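Cytosolic IMP-GMP specific 5'-nucleotidase (PDB 4OHF) probably hydrolyses the 5'-phosphate of purine nucleoside monophosphates such as IMP and GMP, using magnesium in a HAD-type active site. Local coordinates at residues Met24-Leu28 / Tyr300-His304; Ile29-Asn35 / Lys183-Glu188. All blocks are in the same frame, centred on the assembly; numbering follows the deposited sequence.

Contact 1: Met24-Leu28 / Tyr300-His304; sequences MDHTL and YIGDH. With MG (magnesium ion), chain J; PO4 (phosphate ion), chain H.
The D303 carboxylate binds magnesium, accepts from T27 and H304, and packs on H26 CB. D303 CB lies 3.6 Å from T27 OG1. With CG placed between the backbone N and carbonyl carbon (chi1 43°), the group turns toward helix 24-28, and D303 CG comes 3.4 Å from H26 CB. At the tip the two oxygens divide the work. OD1 binds magnesium at 2.2 Å and accepts a 2.7 Å hydrogen bond from T27 OG1 on its anti lone pair. OD2 also uses its anti lone pair, taking a nearly straight bond (172°) from H304 ND1 of 2.8 Å in the plane of that imidazole, which, with the metal and T27 bonds on OD1, holds the carboxylate in its rotation. In HAD terms, D25 and T27 belong to the DxDxT signature of motif I, beginning at D23, and D303 to the acidic motif IV just after strand 298-302. The D25 backbone O binds the same ion, and D23, a phosphate oxygen and a water add further ligands. The T27 methyl, CG2, branches off toward I301, 3.9 Å from I301 CG2. Beside the metal, D25 N donates to phosphate O3 at 2.7 Å.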
ATOM      1  N   MET B  24      26.518  -7.467  18.982  1.00 37.65           N
ATOM      2  CA  MET B  24      27.199  -7.435  20.280  1.00 36.97           C
ATOM      3  C   MET B  24      26.316  -7.646  21.515  1.00 37.11           C
ATOM      4  O   MET B  24      26.424  -8.671  22.191  1.00 38.42           O
ATOM      5  CB  MET B  24      27.987  -6.135  20.453  1.00 34.42           C
ATOM      6  CG  MET B  24      28.636  -6.025  21.811  1.00 36.41           C
ATOM      7  SD  MET B  24      29.603  -4.508  22.095  1.00 42.97           S
ATOM      8  CE  MET B  24      28.317  -3.308  22.352  1.00 39.51           C
ATOM      9  N   ASP B  25      25.454  -6.685  21.823  1.00 36.79           N
ATOM     10  CA  ASP B  25      24.603  -6.805  22.995  1.00 38.29           C
ATOM     11  C   ASP B  25      23.570  -7.921  22.882  1.00 38.05           C
ATOM     12  O   ASP B  25      22.647  -7.841  22.082  1.00 39.33           O
ATOM     13  CB  ASP B  25      23.921  -5.464  23.288  1.00 41.27           C
ATOM     14  CG  ASP B  25      24.917  -4.377  23.689  1.00 43.82           C
ATOM     15  OD1 ASP B  25      25.600  -4.523  24.727  1.00 45.26           O
ATOM     16  OD2 ASP B  25      25.023  -3.374  22.957  1.00 45.35           O
ATOM     17  N   HIS B  26      23.760  -8.965  23.685  1.00 37.14           N
ATOM     18  CA  HIS B  26      22.897 -10.153  23.759  1.00 36.12           C
ATOM     19  C   HIS B  26      23.272 -11.297  22.824  1.00 36.92           C
ATOM     20  O   HIS B  26      22.675 -12.370  22.904  1.00 37.76           O
ATOM     21  CB  HIS B  26      21.417  -9.801  23.574  1.00 34.89           C
ATOM     22  CG  HIS B  26      20.905  -8.817  24.577  1.00 38.06           C
ATOM     23  ND1 HIS B  26      20.766  -7.472  24.302  1.00 40.03           N
ATOM     24  CD2 HIS B  26      20.552  -8.970  25.876  1.00 39.93           C
ATOM     25  CE1 HIS B  26      20.353  -6.840  25.387  1.00 38.39           C
ATOM     26  NE2 HIS B  26      20.214  -7.725  26.356  1.00 38.15           N
ATOM     27  N   THR B  27      24.243 -11.089  21.936  1.00 35.49           N
ATOM     28  CA  THR B  27      24.665 -12.185  21.072  1.00 35.05           C
ATOM     29  C   THR B  27      26.084 -12.544  21.491  1.00 36.05           C
ATOM     30  O   THR B  27      26.291 -13.556  22.158  1.00 36.61           O
ATOM     31  CB  THR B  27      24.612 -11.816  19.568  1.00 34.88           C
ATOM     32  OG1 THR B  27      23.258 -11.552  19.191  1.00 29.69           O
ATOM     33  CG2 THR B  27      25.133 -12.966  18.713  1.00 29.99           C
ATOM     34  N   LEU B  28      27.052 -11.707  21.127  1.00 37.20           N
ATOM     35  CA  LEU B  28      28.454 -11.941  21.491  1.00 38.56           C
ATOM     36  C   LEU B  28      28.680 -11.770  22.983  1.00 40.37           C
ATOM     37  O   LEU B  28      29.452 -12.512  23.583  1.00 40.71           O
ATOM     38  CB  LEU B  28      29.381 -10.976  20.751  1.00 37.52           C
ATOM     39  CG  LEU B  28      30.847 -10.940  21.191  1.00 37.49           C
ATOM     40  CD1 LEU B  28      31.508 -12.312  21.039  1.00 37.28           C
ATOM     41  CD2 LEU B  28      31.567  -9.908  20.347  1.00 38.31           C
ATOM     42  N   TYR B 300      25.534 -13.547   9.511  1.00 37.76           N
ATOM     43  CA  TYR B 300      25.286 -12.585  10.564  1.00 36.73           C
ATOM     44  C   TYR B 300      24.463 -13.289  11.643  1.00 36.43           C
ATOM     45  O   TYR B 300      23.484 -13.975  11.340  1.00 36.98           O
ATOM     46  CB  TYR B 300      24.522 -11.375  10.027  1.00 37.55           C
ATOM     47  CG  TYR B 300      23.894 -10.534  11.121  1.00 38.35           C
ATOM     48  CD1 TYR B 300      22.520 -10.566  11.351  1.00 39.47           C
ATOM     49  CD2 TYR B 300      24.680  -9.753  11.960  1.00 38.13           C
ATOM     50  CE1 TYR B 300      21.946  -9.838  12.398  1.00 39.49           C
ATOM     51  CE2 TYR B 300      24.124  -9.028  13.008  1.00 39.13           C
ATOM     52  CZ  TYR B 300      22.756  -9.071  13.228  1.00 39.92           C
ATOM     53  OH  TYR B 300      22.215  -8.368  14.290  1.00 37.78           O
ATOM     54  N   ILE B 301      24.873 -13.133  12.896  1.00 34.15           N
ATOM     55  CA  ILE B 301      24.161 -13.750  14.001  1.00 34.08           C
ATOM     56  C   ILE B 301      23.633 -12.697  14.951  1.00 35.05           C
ATOM     57  O   ILE B 301      24.411 -11.897  15.489  1.00 35.98           O
ATOM     58  CB  ILE B 301      25.063 -14.705  14.801  1.00 33.80           C
ATOM     59  CG1 ILE B 301      25.720 -15.707  13.850  1.00 32.22           C
ATOM     60  CG2 ILE B 301      24.227 -15.438  15.851  1.00 30.77           C
ATOM     61  CD1 ILE B 301      26.714 -16.626  14.499  1.00 30.99           C
ATOM     62  N   GLY B 302      22.314 -12.699  15.152  1.00 35.13           N
ATOM     63  CA  GLY B 302      21.670 -11.746  16.046  1.00 35.40           C
ATOM     64  C   GLY B 302      20.890 -12.439  17.158  1.00 37.21           C
ATOM     65  O   GLY B 302      20.907 -13.676  17.262  1.00 38.03           O
ATOM     66  N   ASP B 303      20.201 -11.655  17.986  1.00 36.36           N
ATOM     67  CA  ASP B 303      19.421 -12.206  19.089  1.00 37.20           C
ATOM     68  C   ASP B 303      17.927 -11.943  18.969  1.00 38.02           C
ATOM     69  O   ASP B 303      17.134 -12.552  19.674  1.00 36.77           O
ATOM     70  CB  ASP B 303      19.922 -11.661  20.424  1.00 37.78           C
ATOM     71  CG  ASP B 303      20.207 -10.181  20.370  1.00 37.47           C
ATOM     72  OD1 ASP B 303      21.339  -9.809  20.027  1.00 40.46           O
ATOM     73  OD2 ASP B 303      19.301  -9.386  20.653  1.00 36.97           O
ATOM     74  N   HIS B 304      17.537 -11.034  18.084  1.00 42.01           N
ATOM     75  CA  HIS B 304      16.115 -10.753  17.884  1.00 47.35           C
ATOM     76  C   HIS B 304      15.795 -10.437  16.429  1.00 49.24           C
ATOM     77  O   HIS B 304      16.623  -9.871  15.734  1.00 49.34           O
ATOM     78  CB  HIS B 304      15.648  -9.612  18.816  1.00 45.08           C
ATOM     79  CG  HIS B 304      15.543 -10.022  20.259  1.00 43.89           C
ATOM     80  ND1 HIS B 304      16.634 -10.069  21.105  1.00 43.00           N
ATOM     81  CD2 HIS B 304      14.489 -10.471  20.985  1.00 41.71           C
ATOM     82  CE1 HIS B 304      16.258 -10.532  22.284  1.00 41.79           C
ATOM     83  NE2 HIS B 304      14.961 -10.784  22.237  1.00 41.14           N
TER
HETATM   84 MG    MG J 503      21.758  -7.643  20.145  1.00 44.78          MG
HETATM   85  P   PO4 H 501      23.577  -4.580  19.525  1.00 42.93           P
HETATM   86  O1  PO4 H 501      23.287  -3.358  20.322  1.00 41.46           O
HETATM   87  O2  PO4 H 501      22.690  -5.683  19.949  1.00 42.08           O
HETATM   88  O3  PO4 H 501      24.995  -4.982  19.733  1.00 38.19           O
HETATM   89  O4  PO4 H 501      23.333  -4.298  18.088  1.00 45.64           O
HETATM   90  O   HOH W   1      20.214  -6.248  20.156  1.00 61.37           O

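Contact 2: Ile29-Asn35 / Lys183-Glu188; sequences IRYNSKN and KYVIRE
R30 and E188 meet with their flat groups almost perpendicular, guanidinium and carboxylate planes 89° apart. E188, extended beyond CG, brings OE2 to the guanidinium edge, where R30 NE donates to E188 OE2 at 2.9 Å, the oxygen lying somewhat out of the guanidinium plane; R30 NH2 adds a weak bond to the same oxygen. The arginine chain, bent at chi2 and chi3, also lays one guanidinium face against I186, whose CG2 is 4.0 Å from R30 NH2. The salt bridge is thus flanked by an aliphatic branch, while E188 OE1 is taken by S435 OG. Y31 and V185 turn to the other face of the strand pair, where the Y31 ring passes V185 and the CB of Y184 more loosely; before the strand, I29 CG2 approaches V185 CG2 at 4.1 Å.

I186 N to R30 O, 2.7 Å, bonds the short, weakly paired antiparallel strands, and N32 N to Y184 O, also 2.7 Å, follows just beyond them. There the start of helix 33-51 meets the end of helix 181-184. With CG anti to the backbone N (chi1 -177°), N32 serves as N-cap, its OD1 accepting from N35 N at 3.0 Å between N35 N and N32 OD1. The N35 amide donates from ND2 to K183 O at 3.2 Å, and N35 O meets the Y184 ring in its plane, 3.4 Å from CE1.

Strands 30-31 and 185-186 are consistent with the flap of a HAD fold, the residues between them with a cap inserted there (C1 type). I29 and Y31 rest on L219 of helix 213-224, V185 touches Y222 of the same helix, and helix 189-200 follows the second strand.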
ATOM      1  N   ILE B  29      28.029 -10.771  23.571  1.00 40.30           N
ATOM      2  CA  ILE B  29      28.155 -10.515  24.999  1.00 41.16           C
ATOM      3  C   ILE B  29      26.841 -10.849  25.704  1.00 41.62           C
ATOM      4  O   ILE B  29      25.803 -10.262  25.417  1.00 41.31           O
ATOM      5  CB  ILE B  29      28.534  -9.051  25.235  1.00 41.68           C
ATOM      6  CG1 ILE B  29      29.962  -8.832  24.735  1.00 43.34           C
ATOM      7  CG2 ILE B  29      28.416  -8.694  26.707  1.00 40.13           C
ATOM      8  CD1 ILE B  29      30.432  -7.393  24.804  1.00 46.37           C
ATOM      9  N   ARG B  30      26.885 -11.797  26.630  1.00 42.80           N
ATOM     10  CA  ARG B  30      25.664 -12.201  27.330  1.00 45.60           C
ATOM     11  C   ARG B  30      25.252 -11.303  28.502  1.00 45.19           C
ATOM     12  O   ARG B  30      26.087 -10.794  29.252  1.00 43.29           O
ATOM     13  CB  ARG B  30      25.792 -13.657  27.798  1.00 46.88           C
ATOM     14  CG  ARG B  30      24.805 -14.612  27.132  1.00 50.20           C
ATOM     15  CD  ARG B  30      25.476 -15.824  26.524  1.00 48.96           C
ATOM     16  NE  ARG B  30      26.217 -16.623  27.503  1.00 53.06           N
ATOM     17  CZ  ARG B  30      25.689 -17.229  28.564  1.00 51.88           C
ATOM     18  NH1 ARG B  30      24.389 -17.142  28.812  1.00 51.19           N
ATOM     19  NH2 ARG B  30      26.474 -17.922  29.381  1.00 52.48           N
ATOM     20  N   TYR B  31      23.946 -11.100  28.632  1.00 45.99           N
ATOM     21  CA  TYR B  31      23.383 -10.292  29.706  1.00 46.04           C
ATOM     22  C   TYR B  31      22.461 -11.125  30.572  1.00 45.82           C
ATOM     23  O   TYR B  31      21.860 -12.095  30.112  1.00 45.52           O
ATOM     24  CB  TYR B  31      22.562  -9.124  29.148  1.00 46.42           C
ATOM     25  CG  TYR B  31      23.368  -7.954  28.633  1.00 46.54           C
ATOM     26  CD1 TYR B  31      23.678  -6.881  29.463  1.00 46.59           C
ATOM     27  CD2 TYR B  31      23.791  -7.905  27.305  1.00 45.55           C
ATOM     28  CE1 TYR B  31      24.385  -5.783  28.985  1.00 46.61           C
ATOM     29  CE2 TYR B  31      24.497  -6.818  26.821  1.00 46.57           C
ATOM     30  CZ  TYR B  31      24.791  -5.759  27.668  1.00 46.90           C
ATOM     31  OH  TYR B  31      25.501  -4.680  27.199  1.00 47.23           O
ATOM     32  N   ASN B  32      22.354 -10.728  31.830  1.00 46.70           N
ATOM     33  CA  ASN B  32      21.465 -11.380  32.777  1.00 48.48           C
ATOM     34  C   ASN B  32      20.056 -10.896  32.402  1.00 49.87           C
ATOM     35  O   ASN B  32      19.662  -9.774  32.747  1.00 51.25           O
ATOM     36  CB  ASN B  32      21.820 -10.925  34.187  1.00 49.05           C
ATOM     37  CG  ASN B  32      20.989 -11.600  35.235  1.00 49.63           C
ATOM     38  OD1 ASN B  32      19.754 -11.504  35.241  1.00 50.71           O
ATOM     39  ND2 ASN B  32      21.660 -12.298  36.139  1.00 50.63           N
ATOM     40  N   SER B  33      19.308 -11.734  31.689  1.00 49.97           N
ATOM     41  CA  SER B  33      17.972 -11.374  31.224  1.00 50.38           C
ATOM     42  C   SER B  33      17.018 -10.746  32.231  1.00 49.60           C
ATOM     43  O   SER B  33      16.444  -9.693  31.963  1.00 49.95           O
ATOM     44  CB  SER B  33      17.293 -12.587  30.586  1.00 51.24           C
ATOM     45  OG  SER B  33      17.833 -12.860  29.308  1.00 55.80           O
ATOM     46  N   LYS B  34      16.835 -11.392  33.375  1.00 49.26           N
ATOM     47  CA  LYS B  34      15.928 -10.880  34.389  1.00 47.92           C
ATOM     48  C   LYS B  34      16.353  -9.488  34.817  1.00 45.77           C
ATOM     49  O   LYS B  34      15.568  -8.543  34.747  1.00 46.28           O
ATOM     50  CB  LYS B  34      15.917 -11.812  35.595  1.00 50.36           C
ATOM     51  CG  LYS B  34      14.527 -12.162  36.095  1.00 54.03           C
ATOM     52  CD  LYS B  34      14.080 -11.336  37.288  1.00 54.16           C
ATOM     53  CE  LYS B  34      14.854 -11.687  38.554  1.00 56.50           C
ATOM     54  NZ  LYS B  34      16.281 -11.221  38.530  1.00 56.90           N
ATOM     55  N   ASN B  35      17.598  -9.356  35.250  1.00 42.84           N
ATOM     56  CA  ASN B  35      18.080  -8.064  35.691  1.00 44.88           C
ATOM     57  C   ASN B  35      17.965  -6.990  34.624  1.00 44.52           C
ATOM     58  O   ASN B  35      17.557  -5.859  34.909  1.00 43.14           O
ATOM     59  CB  ASN B  35      19.527  -8.161  36.166  1.00 46.39           C
ATOM     60  CG  ASN B  35      19.664  -8.993  37.415  1.00 48.82           C
ATOM     61  OD1 ASN B  35      18.719  -9.113  38.195  1.00 52.49           O
ATOM     62  ND2 ASN B  35      20.844  -9.567  37.623  1.00 49.38           N
ATOM     63  N   LYS B 183      26.670  -7.043  37.474  1.00 50.48           N
ATOM     64  CA  LYS B 183      25.300  -7.404  37.785  1.00 49.43           C
ATOM     65  C   LYS B 183      24.518  -7.608  36.479  1.00 47.94           C
ATOM     66  O   LYS B 183      23.489  -8.275  36.465  1.00 45.16           O
ATOM     67  CB  LYS B 183      24.631  -6.297  38.601  1.00 53.02           C
ATOM     68  CG  LYS B 183      23.139  -6.512  38.824  1.00 53.91           C
ATOM     69  CD  LYS B 183      22.447  -5.254  39.307  1.00 55.59           C
ATOM     70  CE  LYS B 183      20.954  -5.514  39.506  1.00 57.07           C
ATOM     71  NZ  LYS B 183      20.248  -4.276  39.951  1.00 60.65           N
ATOM     72  N   TYR B 184      25.018  -7.040  35.385  1.00 47.24           N
ATOM     73  CA  TYR B 184      24.317  -7.140  34.110  1.00 47.55           C
ATOM     74  C   TYR B 184      24.914  -8.043  33.045  1.00 47.24           C
ATOM     75  O   TYR B 184      24.178  -8.786  32.400  1.00 47.47           O
ATOM     76  CB  TYR B 184      24.082  -5.742  33.542  1.00 46.64           C
ATOM     77  CG  TYR B 184      23.056  -4.981  34.342  1.00 46.56           C
ATOM     78  CD1 TYR B 184      21.703  -5.347  34.306  1.00 46.55           C
ATOM     79  CD2 TYR B 184      23.434  -3.928  35.169  1.00 46.42           C
ATOM     80  CE1 TYR B 184      20.754  -4.684  35.075  1.00 45.32           C
ATOM     81  CE2 TYR B 184      22.495  -3.256  35.947  1.00 47.09           C
ATOM     82  CZ  TYR B 184      21.155  -3.638  35.894  1.00 48.32           C
ATOM     83  OH  TYR B 184      20.215  -2.972  36.656  1.00 48.02           O
ATOM     84  N   VAL B 185      26.230  -8.014  32.858  1.00 46.49           N
ATOM     85  CA  VAL B 185      26.823  -8.866  31.831  1.00 45.12           C
ATOM     86  C   VAL B 185      27.483 -10.143  32.349  1.00 45.59           C
ATOM     87  O   VAL B 185      28.234 -10.136  33.319  1.00 45.09           O
ATOM     88  CB  VAL B 185      27.821  -8.065  30.923  1.00 44.00           C
ATOM     89  CG1 VAL B 185      28.027  -6.685  31.467  1.00 42.23           C
ATOM     90  CG2 VAL B 185      29.150  -8.807  30.781  1.00 40.65           C
ATOM     91  N   ILE B 186      27.171 -11.248  31.682  1.00 46.23           N
ATOM     92  CA  ILE B 186      27.698 -12.553  32.033  1.00 47.04           C
ATOM     93  C   ILE B 186      28.948 -12.830  31.211  1.00 48.60           C
ATOM     94  O   ILE B 186      28.962 -12.638  29.999  1.00 48.08           O
ATOM     95  CB  ILE B 186      26.662 -13.666  31.736  1.00 47.15           C
ATOM     96  CG1 ILE B 186      25.415 -13.473  32.583  1.00 47.88           C
ATOM     97  CG2 ILE B 186      27.244 -15.023  32.036  1.00 46.70           C
ATOM     98  CD1 ILE B 186      24.303 -14.431  32.238  1.00 46.41           C
ATOM     99  N   ARG B 187      30.001 -13.279  31.879  1.00 51.06           N
ATOM    100  CA  ARG B 187      31.254 -13.609  31.211  1.00 53.82           C
ATOM    101  C   ARG B 187      31.298 -15.107  30.939  1.00 55.13           C
ATOM    102  O   ARG B 187      30.750 -15.905  31.695  1.00 56.56           O
ATOM    103  CB  ARG B 187      32.428 -13.200  32.087  1.00 56.04           C
ATOM    104  CG  ARG B 187      32.644 -11.695  32.154  1.00 57.98           C
ATOM    105  CD  ARG B 187      33.397 -11.305  33.416  1.00 61.01           C
ATOM    106  NE  ARG B 187      34.319 -10.198  33.180  1.00 60.81           N
ATOM    107  CZ  ARG B 187      35.031  -9.608  34.133  1.00 61.48           C
ATOM    108  NH1 ARG B 187      34.922 -10.020  35.394  1.00 61.05           N
ATOM    109  NH2 ARG B 187      35.861  -8.619  33.821  1.00 59.63           N
ATOM    110  N   GLU B 188      31.944 -15.495  29.853  1.00 56.91           N
ATOM    111  CA  GLU B 188      32.009 -16.904  29.498  1.00 57.67           C
ATOM    112  C   GLU B 188      33.276 -17.200  28.719  1.00 57.61           C
ATOM    113  O   GLU B 188      33.422 -16.766  27.578  1.00 58.97           O
ATOM    114  CB  GLU B 188      30.774 -17.290  28.662  1.00 57.18           C
ATOM    115  CG  GLU B 188      30.817 -18.697  28.052  1.00 58.74           C
ATOM    116  CD  GLU B 188      29.609 -19.009  27.165  1.00 59.54           C
ATOM    117  OE1 GLU B 188      29.578 -20.107  26.567  1.00 59.95           O
ATOM    118  OE2 GLU B 188      28.692 -18.165  27.068  1.00 57.14           O
TER

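In the fold
Contacts 1 and 2 have centres 13 Å apart, and their first segments, 24-28 and 29-35, are consecutive in the chain, consistent with the squiggle and flap that succeed the first strand of a HAD core. Backbone M24 O and I29 N, 3.0 Å apart, probably bond across the junction. Y31 ties the flap to the metal site: its OH lies 2.5 Å from D25 OD1, a probable hydrogen bond, and its ring packs on that of H26 (CD2 to CD2, 3.7 Å). Its side chain is about 7 Å from magnesium, in the second shell behind D25. GMP occupies a separate pocket with R86, Y87 and Y421; R86 and Y87 belong to the long insertion between the flap strands.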